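Long-range contacts in F5/8 type C domain protein (Bacteroides ovatus, PDB 4ZRX), which is a putative alpha-L-fucosidase that probably removes alpha-linked fucose from glycans and carries an F5/8 type C domain that may bind sugar: residues Asn6-Val12 with Arg29-Thr33; Thr237-Ala241 with Gln399-Ala403. All coordinates share one frame; numbering follows the deposited sequence.

In the fold
Near the N terminus, interaction 1 pairs strand 8-9 with strand 30-31 and closes a short loop that holds helix 20-27. The chain then runs on through much of the catalytic domain before interaction 2 opens. That contact joins the loop 237-241 to the start of strand 401-410, across 157 intervening residues, and so ties the catalytic domain to the beta-sandwich that follows it. The two loops lie in series and do not cross. Their centres are about 14 Å apart, and they touch: R400 packs on Y7 and R29, and L30 packs on A241. Strand 279-290 runs beside both.

Interaction 1: Asn6-Val12 with Arg29-Thr33; sequences NYYVKHV and RLVPT. With EDO (1,2-ethanediol), chain C.
Y8 and V9 pair with L30 and V31 in a short parallel beta ladder at the edge of the catalytic domain. Y8 bonds through both its backbone N and its O: Y8 N donates to R29 O at 2.8 Å, and Y8 O accepts from V31 N at 2.9 Å. K10 N then bonds to V31 O. R29 adds a side-chain clasp. Its CG lies anti to its carbonyl carbon (chi1 -67°) and the chain bends at chi3, which brings the edge of the guanidinium to N6 O and Y8 OH. R29 NH1 donates almost straight (170°) to N6 O at 2.9 Å, in the guanidinium plane but above the carbonyl plane. R29 NH2 donates to Y8 OH at 3.2 Å, less straight, and also meets D25 in a salt bridge. The Y8 ring takes V12 CG2 over the centre of one face. L30 CD1 lies 3.4 Å from Y8 O and close to H11 N. On the other sheet face V9 CG2 meets V31 CG2 at 4.0 Å. T33 CG2 touches V9 CG1 and K10 CD, while its OG1 bonds to Q36 N. The whole is a two-stranded parallel ladder, with strand 11-13 and helix 20-27 in the connection, leading into the N-cap of helix 34-42.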
loop_
_atom_site.group_PDB
_atom_site.type_symbol
_atom_site.label_atom_id
_atom_site.label_comp_id
_atom_site.label_asym_id
_atom_site.label_seq_id
_atom_site.Cartn_x
_atom_site.Cartn_y
_atom_site.Cartn_z
ATOM N N ASN A 6 10.260 33.913 -6.999
ATOM C CA ASN A 6 11.024 32.848 -7.624
ATOM C C ASN A 6 10.912 31.494 -6.875
ATOM O O ASN A 6 10.676 31.466 -5.675
ATOM C CB ASN A 6 12.503 33.203 -7.687
ATOM C CG ASN A 6 13.112 33.384 -6.306
ATOM O OD1 ASN A 6 12.772 34.353 -5.598
ATOM N ND2 ASN A 6 14.002 32.478 -5.908
ATOM N N TYR A 7 11.162 30.430 -7.620
ATOM C CA TYR A 7 11.036 29.063 -7.122
ATOM C C TYR A 7 12.310 28.299 -7.431
ATOM O O TYR A 7 13.023 28.596 -8.413
ATOM C CB TYR A 7 9.815 28.374 -7.746
ATOM C CG TYR A 7 8.558 29.180 -7.504
ATOM C CD1 TYR A 7 7.910 29.133 -6.285
ATOM C CD2 TYR A 7 8.070 30.060 -8.466
ATOM C CE1 TYR A 7 6.777 29.909 -6.029
ATOM C CE2 TYR A 7 6.932 30.845 -8.216
ATOM C CZ TYR A 7 6.305 30.752 -7.001
ATOM O OH TYR A 7 5.243 31.550 -6.758
ATOM N N TYR A 8 12.587 27.310 -6.600
ATOM C CA TYR A 8 13.725 26.426 -6.782
ATOM C C TYR A 8 13.226 25.104 -7.290
ATOM O O TYR A 8 12.440 24.425 -6.590
ATOM C CB TYR A 8 14.404 26.186 -5.437
ATOM C CG TYR A 8 14.712 27.466 -4.755
ATOM C CD1 TYR A 8 15.719 28.309 -5.270
ATOM C CD2 TYR A 8 14.017 27.885 -3.632
ATOM C CE1 TYR A 8 16.027 29.502 -4.643
ATOM C CE2 TYR A 8 14.331 29.116 -3.022
ATOM C CZ TYR A 8 15.332 29.895 -3.527
ATOM O OH TYR A 8 15.582 31.114 -2.913
ATOM N N VAL A 9 13.622 24.701 -8.485
ATOM C CA VAL A 9 13.153 23.433 -9.046
ATOM C C VAL A 9 13.976 22.284 -8.461
ATOM O O VAL A 9 15.171 22.221 -8.670
ATOM C CB VAL A 9 13.175 23.425 -10.602
ATOM C CG1 VAL A 9 12.696 22.141 -11.142
ATOM C CG2 VAL A 9 12.321 24.551 -11.170
ATOM N N LYS A 10 13.292 21.375 -7.722
ATOM C CA LYS A 10 13.807 20.053 -7.270
ATOM C C LYS A 10 14.796 20.044 -6.139
ATOM O O LYS A 10 14.790 19.112 -5.317
ATOM C CB LYS A 10 14.315 19.206 -8.456
ATOM C CG LYS A 10 14.529 17.748 -8.143
ATOM C CD LYS A 10 14.900 16.995 -9.432
ATOM C CE LYS A 10 15.501 15.615 -9.165
ATOM N NZ LYS A 10 15.741 14.902 -10.464
ATOM N N HIS A 11 15.651 21.068 -6.072
ATOM C CA HIS A 11 16.660 21.176 -5.018
ATOM C C HIS A 11 16.911 22.612 -4.662
ATOM O O HIS A 11 16.857 23.480 -5.543
ATOM C CB HIS A 11 17.929 20.467 -5.518
ATOM C CG HIS A 11 19.097 20.569 -4.610
ATOM N ND1 HIS A 11 20.268 21.179 -5.006
ATOM C CD2 HIS A 11 19.311 20.127 -3.349
ATOM C CE1 HIS A 11 21.148 21.107 -4.022
ATOM N NE2 HIS A 11 20.598 20.470 -3.009
ATOM N N VAL A 12 17.124 22.863 -3.381
ATOM C CA VAL A 12 17.615 24.142 -2.935
ATOM C C VAL A 12 18.661 23.929 -1.855
ATOM O O VAL A 12 18.505 23.091 -1.005
ATOM C CB VAL A 12 16.451 25.054 -2.421
ATOM C CG1 VAL A 12 15.681 24.442 -1.207
ATOM C CG2 VAL A 12 16.968 26.419 -2.049
ATOM N N ARG A 29 9.306 27.581 -1.374
ATOM C CA ARG A 29 9.352 27.851 -2.800
ATOM C C ARG A 29 10.097 26.809 -3.578
ATOM O O ARG A 29 10.486 27.017 -4.726
ATOM C CB ARG A 29 9.964 29.235 -3.011
ATOM C CG ARG A 29 9.060 30.306 -2.470
ATOM C CD ARG A 29 9.657 31.686 -2.638
ATOM N NE ARG A 29 10.797 31.861 -1.752
ATOM C CZ ARG A 29 12.069 31.938 -2.131
ATOM N NH1 ARG A 29 12.429 31.851 -3.409
ATOM N NH2 ARG A 29 13.009 32.104 -1.214
ATOM N N LEU A 30 10.260 25.634 -2.963
ATOM C CA LEU A 30 10.834 24.483 -3.614
ATOM C C LEU A 30 9.734 23.711 -4.337
ATOM O O LEU A 30 8.707 23.410 -3.737
ATOM C CB LEU A 30 11.492 23.606 -2.574
ATOM C CG LEU A 30 12.035 22.245 -2.988
ATOM C CD1 LEU A 30 13.177 22.415 -3.987
ATOM C CD2 LEU A 30 12.517 21.491 -1.779
ATOM N N VAL A 31 9.938 23.411 -5.603
ATOM C CA VAL A 31 8.884 22.947 -6.482
ATOM C C VAL A 31 9.319 21.712 -7.317
ATOM O O VAL A 31 10.485 21.537 -7.543
ATOM C CB VAL A 31 8.360 24.052 -7.408
ATOM C CG1 VAL A 31 7.884 25.211 -6.607
ATOM C CG2 VAL A 31 9.384 24.448 -8.447
ATOM N N PRO A 32 8.379 20.844 -7.727
ATOM C CA PRO A 32 8.717 19.700 -8.609
ATOM C C PRO A 32 9.167 20.120 -10.007
ATOM O O PRO A 32 8.803 21.206 -10.508
ATOM C CB PRO A 32 7.382 18.903 -8.725
ATOM C CG PRO A 32 6.306 19.913 -8.317
ATOM C CD PRO A 32 6.949 20.849 -7.358
ATOM N N THR A 33 9.952 19.247 -10.646
ATOM C CA THR A 33 10.151 19.332 -12.105
ATOM C C THR A 33 8.835 19.062 -12.789
ATOM O O THR A 33 7.936 18.475 -12.195
ATOM C CB THR A 33 11.168 18.276 -12.581
ATOM O OG1 THR A 33 10.648 16.970 -12.346
ATOM C CG2 THR A 33 12.450 18.394 -11.886
HETATM C C1 EDO C . 5.812 21.656 -12.574
HETATM O O1 EDO C . 6.315 22.444 -13.659
HETATM C C2 EDO C . 5.519 22.502 -11.355
HETATM O O2 EDO C . 6.675 22.751 -10.560
#

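Interaction 2: Thr237-Ala241 with Gln399-Ala403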
loop_
_atom_site.group_PDB
_atom_site.type_symbol
_atom_site.label_atom_id
_atom_site.label_comp_id
_atom_site.label_asym_id
_atom_site.label_seq_id
_atom_site.Cartn_x
_atom_site.Cartn_y
_atom_site.Cartn_z
ATOM N N THR A 237 1.300 13.310 7.961
ATOM C CA THR A 237 2.080 14.511 7.718
ATOM C C THR A 237 3.161 14.105 6.725
ATOM O O THR A 237 4.135 13.419 7.114
ATOM C CB THR A 237 2.734 14.991 8.970
ATOM O OG1 THR A 237 1.774 15.274 9.970
ATOM C CG2 THR A 237 3.627 16.233 8.747
ATOM N N GLU A 238 2.941 14.446 5.440
ATOM C CA GLU A 238 3.835 14.019 4.369
ATOM C C GLU A 238 4.432 15.233 3.667
ATOM O O GLU A 238 3.728 15.913 2.864
ATOM C CB GLU A 238 3.118 13.107 3.391
ATOM C CG GLU A 238 4.065 12.446 2.353
ATOM C CD GLU A 238 4.988 11.391 2.928
ATOM O OE1 GLU A 238 4.538 10.278 3.315
ATOM O OE2 GLU A 238 6.229 11.626 3.051
ATOM N N TRP A 239 5.690 15.509 4.004
ATOM C CA TRP A 239 6.504 16.587 3.401
ATOM C C TRP A 239 7.242 16.034 2.185
ATOM O O TRP A 239 8.133 15.199 2.314
ATOM C CB TRP A 239 7.518 17.131 4.400
ATOM C CG TRP A 239 6.890 18.028 5.385
ATOM C CD1 TRP A 239 6.612 17.750 6.673
ATOM C CD2 TRP A 239 6.344 19.332 5.131
ATOM N NE1 TRP A 239 5.944 18.775 7.242
ATOM C CE2 TRP A 239 5.769 19.768 6.329
ATOM C CE3 TRP A 239 6.283 20.155 4.014
ATOM C CZ2 TRP A 239 5.126 20.981 6.457
ATOM C CZ3 TRP A 239 5.623 21.371 4.128
ATOM C CH2 TRP A 239 5.064 21.774 5.374
ATOM N N ASN A 240 6.837 16.472 1.001
ATOM C CA ASN A 240 7.571 16.135 -0.209
ATOM C C ASN A 240 8.673 17.100 -0.518
ATOM O O ASN A 240 9.535 16.838 -1.359
ATOM C CB ASN A 240 6.585 15.917 -1.334
ATOM C CG ASN A 240 5.796 14.619 -1.159
ATOM O OD1 ASN A 240 6.287 13.667 -0.513
ATOM N ND2 ASN A 240 4.638 14.583 -1.681
ATOM N N ALA A 241 8.643 18.254 0.138
ATOM C CA ALA A 241 9.804 19.109 0.275
ATOM C C ALA A 241 10.501 18.575 1.550
ATOM O O ALA A 241 10.060 18.839 2.664
ATOM C CB ALA A 241 9.387 20.593 0.459
ATOM N N GLN A 399 5.128 23.449 -1.324
ATOM C CA GLN A 399 4.295 22.822 -0.314
ATOM C C GLN A 399 4.337 23.665 0.938
ATOM O O GLN A 399 5.389 23.824 1.505
ATOM C CB GLN A 399 4.812 21.390 -0.010
ATOM C CG GLN A 399 3.857 20.694 0.926
ATOM C CD GLN A 399 4.220 19.296 1.273
ATOM O OE1 GLN A 399 5.135 18.707 0.712
ATOM N NE2 GLN A 399 3.413 18.705 2.132
ATOM N N ARG A 400 3.188 24.167 1.405
ATOM C CA ARG A 400 3.198 25.217 2.438
ATOM C C ARG A 400 2.322 24.973 3.635
ATOM O O ARG A 400 2.641 25.432 4.704
ATOM C CB ARG A 400 2.806 26.540 1.789
ATOM C CG ARG A 400 3.755 26.882 0.644
ATOM C CD ARG A 400 3.461 28.209 0.050
ATOM N NE ARG A 400 4.401 28.517 -1.026
ATOM C CZ ARG A 400 4.669 29.750 -1.450
ATOM N NH1 ARG A 400 4.048 30.813 -0.929
ATOM N NH2 ARG A 400 5.524 29.914 -2.448
ATOM N N VAL A 401 1.218 24.273 3.481
ATOM C CA VAL A 401 0.276 24.072 4.576
ATOM C C VAL A 401 0.871 23.154 5.630
ATOM O O VAL A 401 1.482 22.131 5.339
ATOM C CB VAL A 401 -1.105 23.603 4.091
ATOM C CG1 VAL A 401 -2.044 23.306 5.264
ATOM C CG2 VAL A 401 -1.733 24.691 3.209
ATOM N N GLU A 402 0.788 23.647 6.883
ATOM C CA GLU A 402 1.304 22.929 8.035
ATOM C C GLU A 402 0.243 22.442 9.030
ATOM O O GLU A 402 0.479 21.450 9.722
ATOM C CB GLU A 402 2.310 23.763 8.755
ATOM C CG GLU A 402 3.530 24.043 7.935
ATOM C CD GLU A 402 4.470 25.041 8.581
ATOM O OE1 GLU A 402 3.950 26.119 8.969
ATOM O OE2 GLU A 402 5.741 24.772 8.728
ATOM N N ALA A 403 -0.888 23.138 9.125
ATOM C CA ALA A 403 -2.026 22.684 9.945
ATOM C C ALA A 403 -3.307 23.303 9.450
ATOM O O ALA A 403 -3.319 24.470 9.027
ATOM C CB ALA A 403 -1.809 23.077 11.404
#
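The side-chain amide of Q399 docks on the backbone of E238-N240 at a buried interface between the catalytic domain and the beta-sandwich after it. The amide bonds at both ends, much as a neighbouring strand would. Q399 NE2 donates to E238 O at 2.9 Å; the bond is almost straight (177°) and lies in the amide plane. Q399 OE1 accepts from N240 N at 2.8 Å, in its own carbonyl plane and on a lone pair. The chain of Q399 is fully extended, with CG anti to the backbone N (chi1 -174°), and this carries the amide across to the loop. The two bonds fix the rotation of the amide and give both its O and its N a partner. E238 O also accepts from N322 ND2.

W239 lies beside this arm. W239 CE3 is 3.5 Å from Q399 CD, with ring and amide planes 32° apart. W282 of strand 279-290 also touches Q399. Were Q399 an alanine, N240 N would probably lose its acceptor, E238 O one of its donors, and a gap would be likely to open beside the indole.

The far end of the indole reaches the start of strand 401-410. E402 and A403 both face E445 there, a classic beta bulge. The carboxylate of E402 forms salt bridges with R271 and R447, while its CG meets the ring. E402 CG sits at the indole edge, in the ring plane, 3.7 Å from W239 CH2.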